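Local coordinates for protein probable alginate O-acetylase AlgJ (Pseudomonas putida, PDB 4O8V) that probably acts with AlgI and AlgF to add acetyl groups at O-2 and O-3 of mannuronate residues in alginate, through an SGNH hydrolase-like domain, at residues R43-T48 and P252-L257; T121-M126 and W225-A230; V130-L135 and G229-A234. All coordinates share one frame; numbering follows the deposited sequence.

Contact 1: R43-T48 and P252-L257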
ATOM      1  N   ARG A  43       9.702   9.154  -9.093  1.00 25.50           N
ATOM      2  CA  ARG A  43      10.627   8.927 -10.188  1.00 30.21           C
ATOM      3  C   ARG A  43      12.088   9.014  -9.706  1.00 30.05           C
ATOM      4  O   ARG A  43      12.945   8.227 -10.129  1.00 28.59           O
ATOM      5  CB  ARG A  43      10.367   9.931 -11.309  1.00 33.38           C
ATOM      6  CG  ARG A  43      11.216   9.712 -12.543  1.00 40.75           C
ATOM      7  CD  ARG A  43      11.739  11.017 -13.094  1.00 52.02           C
ATOM      8  NE  ARG A  43      10.688  11.922 -13.540  1.00 60.34           N
ATOM      9  CZ  ARG A  43      10.589  13.197 -13.170  1.00 61.51           C
ATOM     10  NH1 ARG A  43       9.592  13.945 -13.631  1.00 64.29           N
ATOM     11  NH2 ARG A  43      11.479  13.722 -12.338  1.00 58.09           N
ATOM     12  N   GLY A  44      12.360   9.957  -8.820  1.00 24.38           N
ATOM     13  CA  GLY A  44      13.702  10.110  -8.275  1.00 28.83           C
ATOM     14  C   GLY A  44      14.094   8.918  -7.423  1.00 29.97           C
ATOM     15  O   GLY A  44      15.243   8.467  -7.431  1.00 28.55           O
ATOM     16  N   VAL A  45      13.127   8.396  -6.685  1.00 26.05           N
ATOM     17  CA  VAL A  45      13.348   7.192  -5.899  1.00 25.89           C
ATOM     18  C   VAL A  45      13.669   6.009  -6.815  1.00 26.21           C
ATOM     19  O   VAL A  45      14.632   5.278  -6.567  1.00 26.01           O
ATOM     20  CB  VAL A  45      12.131   6.869  -5.016  1.00 29.29           C
ATOM     21  CG1 VAL A  45      12.224   5.449  -4.516  1.00 25.05           C
ATOM     22  CG2 VAL A  45      12.040   7.885  -3.852  1.00 27.21           C
ATOM     23  N   ARG A  46      12.885   5.833  -7.875  1.00 24.11           N
ATOM     24  CA  ARG A  46      13.144   4.784  -8.866  1.00 26.24           C
ATOM     25  C   ARG A  46      14.566   4.874  -9.419  1.00 31.17           C
ATOM     26  O   ARG A  46      15.262   3.862  -9.553  1.00 32.12           O
ATOM     27  CB  ARG A  46      12.149   4.868 -10.020  1.00 26.89           C
ATOM     28  CG  ARG A  46      12.394   3.874 -11.144  1.00 35.07           C
ATOM     29  CD  ARG A  46      12.723   4.599 -12.458  1.00 38.36           C
ATOM     30  NE  ARG A  46      12.937   3.677 -13.569  1.00 46.94           N
ATOM     31  CZ  ARG A  46      14.115   3.461 -14.153  1.00 48.54           C
ATOM     32  NH1 ARG A  46      15.189   4.113 -13.735  1.00 46.37           N
ATOM     33  NH2 ARG A  46      14.217   2.601 -15.161  1.00 50.09           N
ATOM     34  N   ASP A  47      14.988   6.087  -9.754  1.00 29.45           N
ATOM     35  CA  ASP A  47      16.308   6.271 -10.351  1.00 30.68           C
ATOM     36  C   ASP A  47      17.413   5.985  -9.318  1.00 30.16           C
ATOM     37  O   ASP A  47      18.449   5.381  -9.645  1.00 33.72           O
ATOM     38  CB  ASP A  47      16.461   7.694 -10.904  1.00 30.07           C
ATOM     39  CG  ASP A  47      15.601   7.955 -12.130  1.00 35.95           C
ATOM     40  OD1 ASP A  47      15.014   7.007 -12.718  1.00 36.82           O
ATOM     41  OD2 ASP A  47      15.521   9.135 -12.526  1.00 37.98           O
ATOM     42  N   THR A  48      17.195   6.428  -8.082  1.00 27.77           N
ATOM     43  CA  THR A  48      18.143   6.193  -6.987  1.00 31.11           C
ATOM     44  C   THR A  48      18.324   4.684  -6.710  1.00 30.78           C
ATOM     45  O   THR A  48      19.452   4.185  -6.594  1.00 30.67           O
ATOM     46  CB  THR A  48      17.677   6.900  -5.702  1.00 30.53           C
ATOM     47  OG1 THR A  48      17.669   8.312  -5.913  1.00 30.37           O
ATOM     48  CG2 THR A  48      18.578   6.566  -4.523  1.00 33.46           C
ATOM     49  N   PRO A 252       8.579   6.823   4.761  1.00 27.26           N
ATOM     50  CA  PRO A 252       9.354   5.604   5.002  1.00 24.62           C
ATOM     51  C   PRO A 252      10.285   5.238   3.849  1.00 24.07           C
ATOM     52  O   PRO A 252      11.333   4.646   4.123  1.00 24.83           O
ATOM     53  CB  PRO A 252       8.272   4.517   5.174  1.00 24.93           C
ATOM     54  CG  PRO A 252       7.074   5.249   5.619  1.00 25.03           C
ATOM     55  CD  PRO A 252       7.131   6.568   4.857  1.00 24.08           C
HETATM   56  N   MSE A 253       9.934   5.567   2.606  1.00 21.18           N
HETATM   57  CA  MSE A 253      10.850   5.283   1.496  1.00 24.81           C
HETATM   58  C   MSE A 253      12.079   6.180   1.565  1.00 27.43           C
HETATM   59  O   MSE A 253      13.201   5.706   1.358  1.00 25.87           O
HETATM   60  CB  MSE A 253      10.173   5.448   0.138  1.00 23.33           C
HETATM   61  CG  MSE A 253      11.129   5.302  -1.032  1.00 24.83           C
HETATM   62 SE   MSE A 253      12.057   3.550  -1.097  1.00 37.95          SE
HETATM   63  CE  MSE A 253      10.565   2.606  -1.836  1.00 18.53           C
ATOM     64  N   LEU A 254      11.893   7.466   1.871  1.00 24.19           N
ATOM     65  CA  LEU A 254      13.069   8.351   1.971  1.00 29.14           C
ATOM     66  C   LEU A 254      13.984   7.925   3.131  1.00 30.61           C
ATOM     67  O   LEU A 254      15.229   7.961   3.014  1.00 28.95           O
ATOM     68  CB  LEU A 254      12.632   9.810   2.115  1.00 29.55           C
ATOM     69  CG  LEU A 254      11.670  10.298   1.022  1.00 31.36           C
ATOM     70  CD1 LEU A 254      11.212  11.732   1.308  1.00 30.53           C
ATOM     71  CD2 LEU A 254      12.335  10.208  -0.343  1.00 33.05           C
ATOM     72  N   LYS A 255      13.379   7.510   4.239  0.52 27.94           N
ATOM     73  CA  LYS A 255      14.143   6.988   5.366  0.52 29.89           C
ATOM     74  C   LYS A 255      14.961   5.776   4.946  0.52 30.28           C
ATOM     75  O   LYS A 255      16.150   5.671   5.260  0.52 30.91           O
ATOM     76  CB  LYS A 255      13.212   6.627   6.525  0.52 31.55           C
ATOM     77  CG  LYS A 255      13.903   5.994   7.718  0.52 33.22           C
ATOM     78  CD  LYS A 255      12.978   6.005   8.925  0.52 35.53           C
ATOM     79  CE  LYS A 255      13.388   4.981   9.962  0.52 36.96           C
ATOM     80  NZ  LYS A 255      12.415   4.973  11.094  0.52 38.93           N
ATOM     81  N   TYR A 256      14.320   4.864   4.223  1.00 27.49           N
ATOM     82  CA  TYR A 256      15.005   3.666   3.734  1.00 29.10           C
ATOM     83  C   TYR A 256      16.226   3.999   2.859  1.00 30.38           C
ATOM     84  O   TYR A 256      17.301   3.408   3.019  1.00 31.05           O
ATOM     85  CB  TYR A 256      14.033   2.776   2.940  1.00 29.38           C
ATOM     86  CG  TYR A 256      14.725   1.549   2.398  1.00 29.42           C
ATOM     87  CD1 TYR A 256      15.262   0.604   3.251  1.00 29.73           C
ATOM     88  CD2 TYR A 256      14.852   1.349   1.033  1.00 28.97           C
ATOM     89  CE1 TYR A 256      15.903  -0.516   2.756  1.00 31.46           C
ATOM     90  CE2 TYR A 256      15.495   0.246   0.528  1.00 28.61           C
ATOM     91  CZ  TYR A 256      16.010  -0.681   1.381  1.00 29.69           C
ATOM     92  OH  TYR A 256      16.640  -1.787   0.857  1.00 32.40           O
ATOM     93  N   LEU A 257      16.066   4.942   1.941  1.00 28.44           N
ATOM     94  CA  LEU A 257      17.176   5.311   1.057  1.00 30.63           C
ATOM     95  C   LEU A 257      18.361   5.882   1.821  1.00 31.90           C
ATOM     96  O   LEU A 257      19.491   5.777   1.367  1.00 34.50           O
ATOM     97  CB  LEU A 257      16.724   6.333   0.013  1.00 26.98           C
ATOM     98  CG  LEU A 257      15.660   5.829  -0.972  1.00 31.34           C
ATOM     99  CD1 LEU A 257      15.202   6.966  -1.863  1.00 31.90           C
ATOM    100  CD2 LEU A 257      16.226   4.689  -1.805  1.00 30.82           C
TER

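Contact 2: T121-M126 and W225-A230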
ATOM      1  N   THR A 121      -9.745   0.880   7.056  1.00 25.91           N
ATOM      2  CA  THR A 121      -9.200   1.310   5.771  1.00 26.96           C
ATOM      3  C   THR A 121      -8.506   0.181   5.011  1.00 22.40           C
ATOM      4  O   THR A 121      -8.324   0.269   3.797  1.00 25.40           O
ATOM      5  CB  THR A 121      -8.161   2.454   5.935  1.00 24.13           C
ATOM      6  OG1 THR A 121      -7.064   1.971   6.711  1.00 26.14           O
ATOM      7  CG2 THR A 121      -8.798   3.658   6.609  1.00 27.30           C
ATOM      8  N   HIS A 122      -8.097  -0.871   5.713  1.00 24.38           N
ATOM      9  CA  HIS A 122      -7.117  -1.792   5.131  1.00 22.35           C
ATOM     10  C   HIS A 122      -7.691  -2.988   4.382  1.00 26.58           C
ATOM     11  O   HIS A 122      -8.825  -3.404   4.601  1.00 26.39           O
ATOM     12  CB  HIS A 122      -6.180  -2.308   6.225  1.00 19.86           C
ATOM     13  CG  HIS A 122      -5.342  -1.225   6.833  1.00 23.51           C
ATOM     14  ND1 HIS A 122      -5.619  -0.663   8.061  1.00 26.20           N
ATOM     15  CD2 HIS A 122      -4.252  -0.576   6.353  1.00 23.24           C
ATOM     16  CE1 HIS A 122      -4.717   0.273   8.322  1.00 26.14           C
ATOM     17  NE2 HIS A 122      -3.884   0.354   7.296  1.00 24.84           N
ATOM     18  N   TRP A 123      -6.879  -3.561   3.501  1.00 25.16           N
ATOM     19  CA  TRP A 123      -7.222  -4.857   2.951  1.00 23.75           C
ATOM     20  C   TRP A 123      -7.302  -5.915   4.050  1.00 25.49           C
ATOM     21  O   TRP A 123      -6.653  -5.815   5.095  1.00 27.00           O
ATOM     22  CB  TRP A 123      -6.215  -5.286   1.873  1.00 22.67           C
ATOM     23  CG  TRP A 123      -4.747  -5.074   2.204  1.00 23.23           C
ATOM     24  CD1 TRP A 123      -4.146  -5.066   3.443  1.00 21.27           C
ATOM     25  CD2 TRP A 123      -3.694  -4.894   1.243  1.00 25.30           C
ATOM     26  NE1 TRP A 123      -2.774  -4.876   3.298  1.00 25.22           N
ATOM     27  CE2 TRP A 123      -2.478  -4.766   1.961  1.00 22.85           C
ATOM     28  CE3 TRP A 123      -3.667  -4.809  -0.157  1.00 24.22           C
ATOM     29  CZ2 TRP A 123      -1.239  -4.556   1.320  1.00 24.05           C
ATOM     30  CZ3 TRP A 123      -2.430  -4.609  -0.791  1.00 25.08           C
ATOM     31  CH2 TRP A 123      -1.240  -4.472  -0.042  1.00 25.23           C
ATOM     32  N   THR A 124      -8.137  -6.918   3.806  1.00 22.94           N
ATOM     33  CA  THR A 124      -8.149  -8.144   4.587  1.00 20.14           C
ATOM     34  C   THR A 124      -6.921  -8.986   4.279  1.00 23.98           C
ATOM     35  O   THR A 124      -6.248  -8.761   3.269  1.00 24.23           O
ATOM     36  CB  THR A 124      -9.398  -9.011   4.270  1.00 22.72           C
ATOM     37  OG1 THR A 124      -9.312  -9.476   2.914  1.00 25.90           O
ATOM     38  CG2 THR A 124     -10.714  -8.215   4.504  1.00 21.95           C
ATOM     39  N   PRO A 125      -6.633  -9.966   5.138  1.00 29.12           N
ATOM     40  CA  PRO A 125      -5.507 -10.846   4.821  1.00 29.30           C
ATOM     41  C   PRO A 125      -5.654 -11.531   3.458  1.00 30.38           C
ATOM     42  O   PRO A 125      -4.660 -11.680   2.744  1.00 29.17           O
ATOM     43  CB  PRO A 125      -5.540 -11.860   5.950  1.00 31.44           C
ATOM     44  CG  PRO A 125      -6.162 -11.115   7.085  1.00 31.40           C
ATOM     45  CD  PRO A 125      -7.169 -10.223   6.489  1.00 30.46           C
HETATM   46  N   MSE A 126      -6.868 -11.949   3.101  1.00 31.71           N
HETATM   47  CA  MSE A 126      -7.062 -12.511   1.776  1.00 32.86           C
HETATM   48  C   MSE A 126      -6.803 -11.471   0.683  1.00 31.04           C
HETATM   49  O   MSE A 126      -6.217 -11.797  -0.359  1.00 31.10           O
HETATM   50  CB  MSE A 126      -8.474 -13.098   1.637  1.00 35.71           C
HETATM   51  CG  MSE A 126      -8.683 -13.851   0.346  1.00 50.37           C
HETATM   52 SE   MSE A 126      -9.503 -12.750  -1.068  1.00 41.92          SE
HETATM   53  CE  MSE A 126     -11.359 -12.736  -0.432  1.00 40.62           C
ATOM     54  N   TRP A 225      -2.526  -7.935   8.456  1.00 22.16           N
ATOM     55  CA  TRP A 225      -2.877  -8.179   7.051  1.00 20.76           C
ATOM     56  C   TRP A 225      -1.906  -9.188   6.421  1.00 19.03           C
ATOM     57  O   TRP A 225      -2.139  -9.652   5.309  1.00 24.77           O
ATOM     58  CB  TRP A 225      -2.912  -6.865   6.247  1.00 22.83           C
ATOM     59  CG  TRP A 225      -3.355  -5.670   7.083  1.00 28.35           C
ATOM     60  CD1 TRP A 225      -2.734  -4.443   7.184  1.00 26.80           C
ATOM     61  CD2 TRP A 225      -4.494  -5.616   7.962  1.00 24.87           C
ATOM     62  NE1 TRP A 225      -3.441  -3.626   8.063  1.00 24.48           N
ATOM     63  CE2 TRP A 225      -4.506  -4.332   8.563  1.00 24.64           C
ATOM     64  CE3 TRP A 225      -5.498  -6.533   8.307  1.00 25.12           C
ATOM     65  CZ2 TRP A 225      -5.481  -3.949   9.488  1.00 25.66           C
ATOM     66  CZ3 TRP A 225      -6.465  -6.149   9.221  1.00 24.67           C
ATOM     67  CH2 TRP A 225      -6.448  -4.874   9.809  1.00 24.14           C
ATOM     68  N   ASN A 226      -0.843  -9.512   7.159  1.00 24.29           N
ATOM     69  CA  ASN A 226       0.184 -10.487   6.753  1.00 26.52           C
ATOM     70  C   ASN A 226       0.708 -10.259   5.337  1.00 27.28           C
ATOM     71  O   ASN A 226       0.989 -11.222   4.617  1.00 25.99           O
ATOM     72  CB  ASN A 226      -0.351 -11.935   6.861  1.00 26.26           C
ATOM     73  CG  ASN A 226       0.777 -12.976   6.940  1.00 32.50           C
ATOM     74  OD1 ASN A 226       1.766 -12.779   7.645  1.00 34.63           O
ATOM     75  ND2 ASN A 226       0.646 -14.064   6.183  1.00 27.25           N
ATOM     76  N   PHE A 227       0.828  -8.996   4.919  1.00 26.79           N
ATOM     77  CA  PHE A 227       1.303  -8.717   3.567  1.00 25.87           C
ATOM     78  C   PHE A 227       2.761  -9.156   3.389  1.00 23.30           C
ATOM     79  O   PHE A 227       3.119  -9.706   2.336  1.00 22.90           O
ATOM     80  CB  PHE A 227       1.142  -7.237   3.236  1.00 23.22           C
ATOM     81  CG  PHE A 227       1.440  -6.887   1.801  1.00 22.96           C
ATOM     82  CD1 PHE A 227       0.934  -7.647   0.759  1.00 23.33           C
ATOM     83  CD2 PHE A 227       2.229  -5.770   1.499  1.00 25.08           C
ATOM     84  CE1 PHE A 227       1.193  -7.301  -0.554  1.00 26.14           C
ATOM     85  CE2 PHE A 227       2.481  -5.416   0.185  1.00 24.83           C
ATOM     86  CZ  PHE A 227       1.977  -6.182  -0.841  1.00 24.54           C
ATOM     87  N   LEU A 228       3.596  -8.922   4.403  1.00 21.12           N
ATOM     88  CA  LEU A 228       4.984  -9.401   4.340  1.00 24.97           C
ATOM     89  C   LEU A 228       5.053 -10.913   4.101  1.00 27.97           C
ATOM     90  O   LEU A 228       5.794 -11.399   3.238  1.00 25.05           O
ATOM     91  CB  LEU A 228       5.744  -9.064   5.628  1.00 25.39           C
ATOM     92  CG  LEU A 228       7.216  -9.482   5.639  1.00 29.77           C
ATOM     93  CD1 LEU A 228       7.947  -8.730   4.559  1.00 30.51           C
ATOM     94  CD2 LEU A 228       7.800  -9.170   6.987  1.00 35.36           C
ATOM     95  N   GLY A 229       4.292 -11.659   4.896  1.00 25.89           N
ATOM     96  CA  GLY A 229       4.327 -13.108   4.795  1.00 27.23           C
ATOM     97  C   GLY A 229       3.805 -13.542   3.437  1.00 27.50           C
ATOM     98  O   GLY A 229       4.353 -14.463   2.821  1.00 29.89           O
ATOM     99  N   ALA A 230       2.750 -12.873   2.975  1.00 24.94           N
ATOM    100  CA  ALA A 230       2.128 -13.241   1.702  1.00 26.20           C
ATOM    101  C   ALA A 230       3.135 -13.044   0.553  1.00 28.02           C
ATOM    102  O   ALA A 230       3.219 -13.859  -0.368  1.00 27.64           O
ATOM    103  CB  ALA A 230       0.863 -12.433   1.467  1.00 28.31           C
TER
HETATM  104  O   HOH W   1      -2.169 -11.817   3.561  1.00 28.33           O

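Contact 3: V130-L135 and G229-A234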
ATOM      1  N   VAL A 130      -3.942 -11.716  -2.359  1.00 28.94           N
ATOM      2  CA  VAL A 130      -4.209 -11.520  -3.778  1.00 29.71           C
ATOM      3  C   VAL A 130      -3.232 -10.503  -4.381  1.00 27.81           C
ATOM      4  O   VAL A 130      -2.638 -10.756  -5.448  1.00 28.39           O
ATOM      5  CB  VAL A 130      -5.670 -11.065  -4.006  1.00 31.30           C
ATOM      6  CG1 VAL A 130      -5.884 -10.632  -5.450  1.00 32.36           C
ATOM      7  CG2 VAL A 130      -6.612 -12.196  -3.634  1.00 34.08           C
ATOM      8  N   ALA A 131      -3.025  -9.390  -3.676  1.00 25.73           N
ATOM      9  CA  ALA A 131      -2.072  -8.363  -4.125  1.00 26.03           C
ATOM     10  C   ALA A 131      -0.659  -8.945  -4.196  1.00 25.12           C
ATOM     11  O   ALA A 131       0.047  -8.782  -5.207  1.00 25.75           O
ATOM     12  CB  ALA A 131      -2.116  -7.130  -3.202  1.00 23.17           C
ATOM     13  N   ALA A 132      -0.235  -9.650  -3.153  1.00 29.20           N
ATOM     14  CA  ALA A 132       1.093 -10.285  -3.178  1.00 26.85           C
ATOM     15  C   ALA A 132       1.244 -11.263  -4.337  1.00 32.54           C
ATOM     16  O   ALA A 132       2.314 -11.347  -4.956  1.00 29.40           O
ATOM     17  CB  ALA A 132       1.376 -11.001  -1.862  1.00 25.95           C
ATOM     18  N   GLN A 133       0.196 -12.020  -4.641  1.00 27.12           N
ATOM     19  CA  GLN A 133       0.305 -12.952  -5.739  1.00 27.65           C
ATOM     20  C   GLN A 133       0.438 -12.236  -7.084  1.00 31.52           C
ATOM     21  O   GLN A 133       1.191 -12.702  -7.959  1.00 31.18           O
ATOM     22  CB  GLN A 133      -0.889 -13.928  -5.763  1.00 30.60           C
ATOM     23  CG  GLN A 133      -0.685 -15.081  -4.802  1.00 45.16           C
ATOM     24  CD  GLN A 133      -1.952 -15.844  -4.490  1.00 48.13           C
ATOM     25  OE1 GLN A 133      -3.061 -15.339  -4.676  1.00 48.10           O
ATOM     26  NE2 GLN A 133      -1.793 -17.062  -3.989  1.00 46.66           N
ATOM     27  N   ALA A 134      -0.315 -11.155  -7.272  1.00 28.28           N
ATOM     28  CA  ALA A 134      -0.217 -10.377  -8.501  1.00 29.95           C
ATOM     29  C   ALA A 134       1.192  -9.803  -8.641  1.00 29.86           C
ATOM     30  O   ALA A 134       1.763  -9.799  -9.726  1.00 31.06           O
ATOM     31  CB  ALA A 134      -1.244  -9.238  -8.525  1.00 29.80           C
ATOM     32  N   LEU A 135       1.725  -9.284  -7.544  1.00 28.53           N
ATOM     33  CA  LEU A 135       3.062  -8.708  -7.586  1.00 27.18           C
ATOM     34  C   LEU A 135       4.105  -9.796  -7.899  1.00 31.03           C
ATOM     35  O   LEU A 135       5.006  -9.593  -8.721  1.00 34.77           O
ATOM     36  CB  LEU A 135       3.367  -7.975  -6.265  1.00 22.50           C
ATOM     37  CG  LEU A 135       2.552  -6.713  -5.997  1.00 26.71           C
ATOM     38  CD1 LEU A 135       2.672  -6.272  -4.522  1.00 26.35           C
ATOM     39  CD2 LEU A 135       3.022  -5.594  -6.931  1.00 31.67           C
ATOM     40  N   GLY A 229       4.292 -11.659   4.896  1.00 25.89           N
ATOM     41  CA  GLY A 229       4.327 -13.108   4.795  1.00 27.23           C
ATOM     42  C   GLY A 229       3.805 -13.542   3.437  1.00 27.50           C
ATOM     43  O   GLY A 229       4.353 -14.463   2.821  1.00 29.89           O
ATOM     44  N   ALA A 230       2.750 -12.873   2.975  1.00 24.94           N
ATOM     45  CA  ALA A 230       2.128 -13.241   1.702  1.00 26.20           C
ATOM     46  C   ALA A 230       3.135 -13.044   0.553  1.00 28.02           C
ATOM     47  O   ALA A 230       3.219 -13.859  -0.368  1.00 27.64           O
ATOM     48  CB  ALA A 230       0.863 -12.433   1.467  1.00 28.31           C
ATOM     49  N   LEU A 231       3.921 -11.977   0.639  1.00 25.33           N
ATOM     50  CA  LEU A 231       4.984 -11.708  -0.326  1.00 27.46           C
ATOM     51  C   LEU A 231       6.103 -12.757  -0.276  1.00 29.85           C
ATOM     52  O   LEU A 231       6.531 -13.247  -1.314  1.00 28.56           O
ATOM     53  CB  LEU A 231       5.590 -10.309  -0.092  1.00 26.69           C
ATOM     54  CG  LEU A 231       4.802  -9.117  -0.625  1.00 28.91           C
ATOM     55  CD1 LEU A 231       5.393  -7.780  -0.134  1.00 27.63           C
ATOM     56  CD2 LEU A 231       4.737  -9.203  -2.165  1.00 29.25           C
ATOM     57  N   GLN A 232       6.590 -13.068   0.925  1.00 28.04           N
ATOM     58  CA  GLN A 232       7.600 -14.113   1.099  1.00 29.07           C
ATOM     59  C   GLN A 232       7.143 -15.408   0.450  1.00 32.45           C
ATOM     60  O   GLN A 232       7.859 -16.004  -0.353  1.00 31.25           O
ATOM     61  CB  GLN A 232       7.889 -14.361   2.578  1.00 31.32           C
ATOM     62  CG  GLN A 232       8.631 -13.231   3.275  1.00 33.12           C
ATOM     63  CD  GLN A 232       8.653 -13.410   4.778  1.00 38.37           C
ATOM     64  OE1 GLN A 232       7.721 -13.960   5.361  1.00 37.05           O
ATOM     65  NE2 GLN A 232       9.709 -12.930   5.418  1.00 39.67           N
ATOM     66  N   GLN A 233       5.925 -15.828   0.781  1.00 27.53           N
ATOM     67  CA  GLN A 233       5.383 -17.048   0.215  1.00 32.56           C
ATOM     68  C   GLN A 233       5.219 -16.989  -1.303  1.00 33.03           C
ATOM     69  O   GLN A 233       5.586 -17.928  -2.000  1.00 33.41           O
ATOM     70  CB  GLN A 233       4.047 -17.384   0.860  1.00 31.29           C
ATOM     71  CG  GLN A 233       3.473 -18.694   0.335  1.00 43.47           C
ATOM     72  CD  GLN A 233       2.447 -19.265   1.263  1.00 57.43           C
ATOM     73  OE1 GLN A 233       2.764 -19.648   2.387  1.00 63.12           O
ATOM     74  NE2 GLN A 233       1.199 -19.317   0.811  1.00 62.84           N
ATOM     75  N   ALA A 234       4.682 -15.888  -1.821  1.00 31.89           N
ATOM     76  CA  ALA A 234       4.406 -15.818  -3.254  1.00 32.29           C
ATOM     77  C   ALA A 234       5.710 -15.701  -4.053  1.00 29.91           C
ATOM     78  O   ALA A 234       5.873 -16.357  -5.092  1.00 30.22           O
ATOM     79  CB  ALA A 234       3.455 -14.650  -3.560  1.00 32.83           C
TER

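Contact 1: R43-T48 and P252-L257
Thr48 and Val45 meet Leu257 and Met253 without any aromatic ring; one flat group here is the Gly44 carbonyl, which Thr48 grips from both faces of its plane. Thr48 OG1 bonds to Gly44 O at 2.9 Å, tilted 35° from the plane, and the Thr48 backbone N comes to the same oxygen from the opposite face. Arg46 NH1 forms a salt bridge on the anti side of Asp47 OD1, out of the carboxylate plane, and Asp47 OD2 is also salt-bridged to Arg300. Thr48 CG2 touches Leu257 CD2 at 4.1 Å. Helices 31-51 and 250-257 run roughly parallel here, their segment axes 11.4 Å apart at 27°. They cover one side of the parallel sheet of this SGNH-like α/β domain: Val45 and Met253 both rest on Trp272 of strand 269-275. Val45 CG1, anti to the backbone N (chi1 164°), lies 3.7 Å from Met253 CG. The selenomethionine chain bends at chi2 and chi3, and Met253 SE lies 3.9 Å from Val45 CG1. Val45 CG2 packs on Leu257 CD1 at 3.8 Å and on Leu254 CD2 at 4.2 Å. Trp292 of helix 290-297 touches both Leu254 and Leu257.

Contact 2: T121-M126 and W225-A230
His122 CG lies anti to its carbonyl carbon (chi1 -65°), which sets His122 CG 3.3 Å from Trp225 NE1; Trp123 CG takes the crowded position between backbone N and carbonyl carbon (chi1 45°), and its indole runs between Trp225 and Phe227. His122 and the five-membered ring of Trp225 form an offset stack with centroids 4.5 Å apart and planes at 27°. Trp225 NE1 sits toward the rim of one imidazole face, while Thr121 OG1 lies over the centre of the opposite face. His122 CB adds a CH-pi contact, 3.8 Å from the Trp225 five-membered ring centroid, and Trp123 O lies near the indole, 3.5 Å from Trp225 CE3. This carbonyl oxygen is buried with no hydrogen-bonding partner in the model. Trp123 CD1 packs on Trp225 CB at 3.6 Å, and Trp123 CH2 stands 3.6 Å above the centre of the Phe227 ring, the two planes oblique. An alanine at Trp225 would remove the indole from one face of His122 and would probably leave a gap there and the imidazole freer to tilt. His122, by similarity the catalytic proton acceptor, bonds through NE2 to Ser218 OG and through ND1 to Asp120 OD1, consistent with a Ser-His-Asp triad. A water lies between the backbones, 2.6 Å from Pro125 O and 2.8 Å from Trp225 O, in position to donate to them. The aromatic cluster thus lies where helices 125-141 and 227-235 begin, with Leu186 of strand 184-193 against both Pro125 and Trp225.

Contact 3: V130-L135 and G229-A234
Ala132 fits against Ala230 and Leu231 where helices 125-141 and 227-235 pack side by side, a close helix pair of the SGNH-like α/β domain. The segment axes approach to 8.5 Å, with their N-to-C directions 37° apart, and small residues on the facing sides make this possible: Ala132, Ala230 and Ala234 all have CB directed toward the other helix. Leu135, farther along the first helix, also reaches Val57 and Ala59 of strand 55-61, so that this helix lies on the parallel sheet. Contacts between alkyl groups come first. Ala132 CB meets Ala230 CB at 3.7 Å and Leu231 CD2 at 3.8 Å. Leu231 CG is anti to its own carbonyl carbon (chi1 -79°), and from there CD2 touches Ala132, the same Leu231 CD2 lying 4.3 Å from Leu135 CD1. At the more exposed side of the pair, Gln133 passes Ala234 with its aliphatic part, Gln133 CG facing Ala234 CB. No hydrogen bond or salt bridge links the two segments; the backbone polar groups are used along each helix, as in Leu135 N to Ala131 O and Ala234 N to Ala230 O. The remaining contacts set a methyl against main chain. Ala132 CB reaches the backbone of the second helix directly, 3.6 Å from Ala230 C and 3.7 Å from Leu231 N. In the reverse sense, one turn farther along the second helix, Ala234 CB approaches Ala132 O at 3.8 Å.

Contact 2 brings together the segments leading into helices 125-141 and 227-235 and their first residues; contact 3 joins the same helices farther along, with centres 9 Å apart. They share Gly229 and Ala230, and the aromatic cluster of contact 2 continues into contact 3: Trp123 CZ3 touches Ala131 CB at 3.5 Å, and Phe227 CZ touches Leu135 CD1 at 3.7 Å. Contact 2 carries His122 of the probable triad with Asp120 and Ser218, whereas contact 3 extends the packing away from it. Contact 1 stands apart, its centre about 23 Å from that of contact 2 and about 22 Å from that of contact 3, consistent with helix layers flanking the parallel sheet.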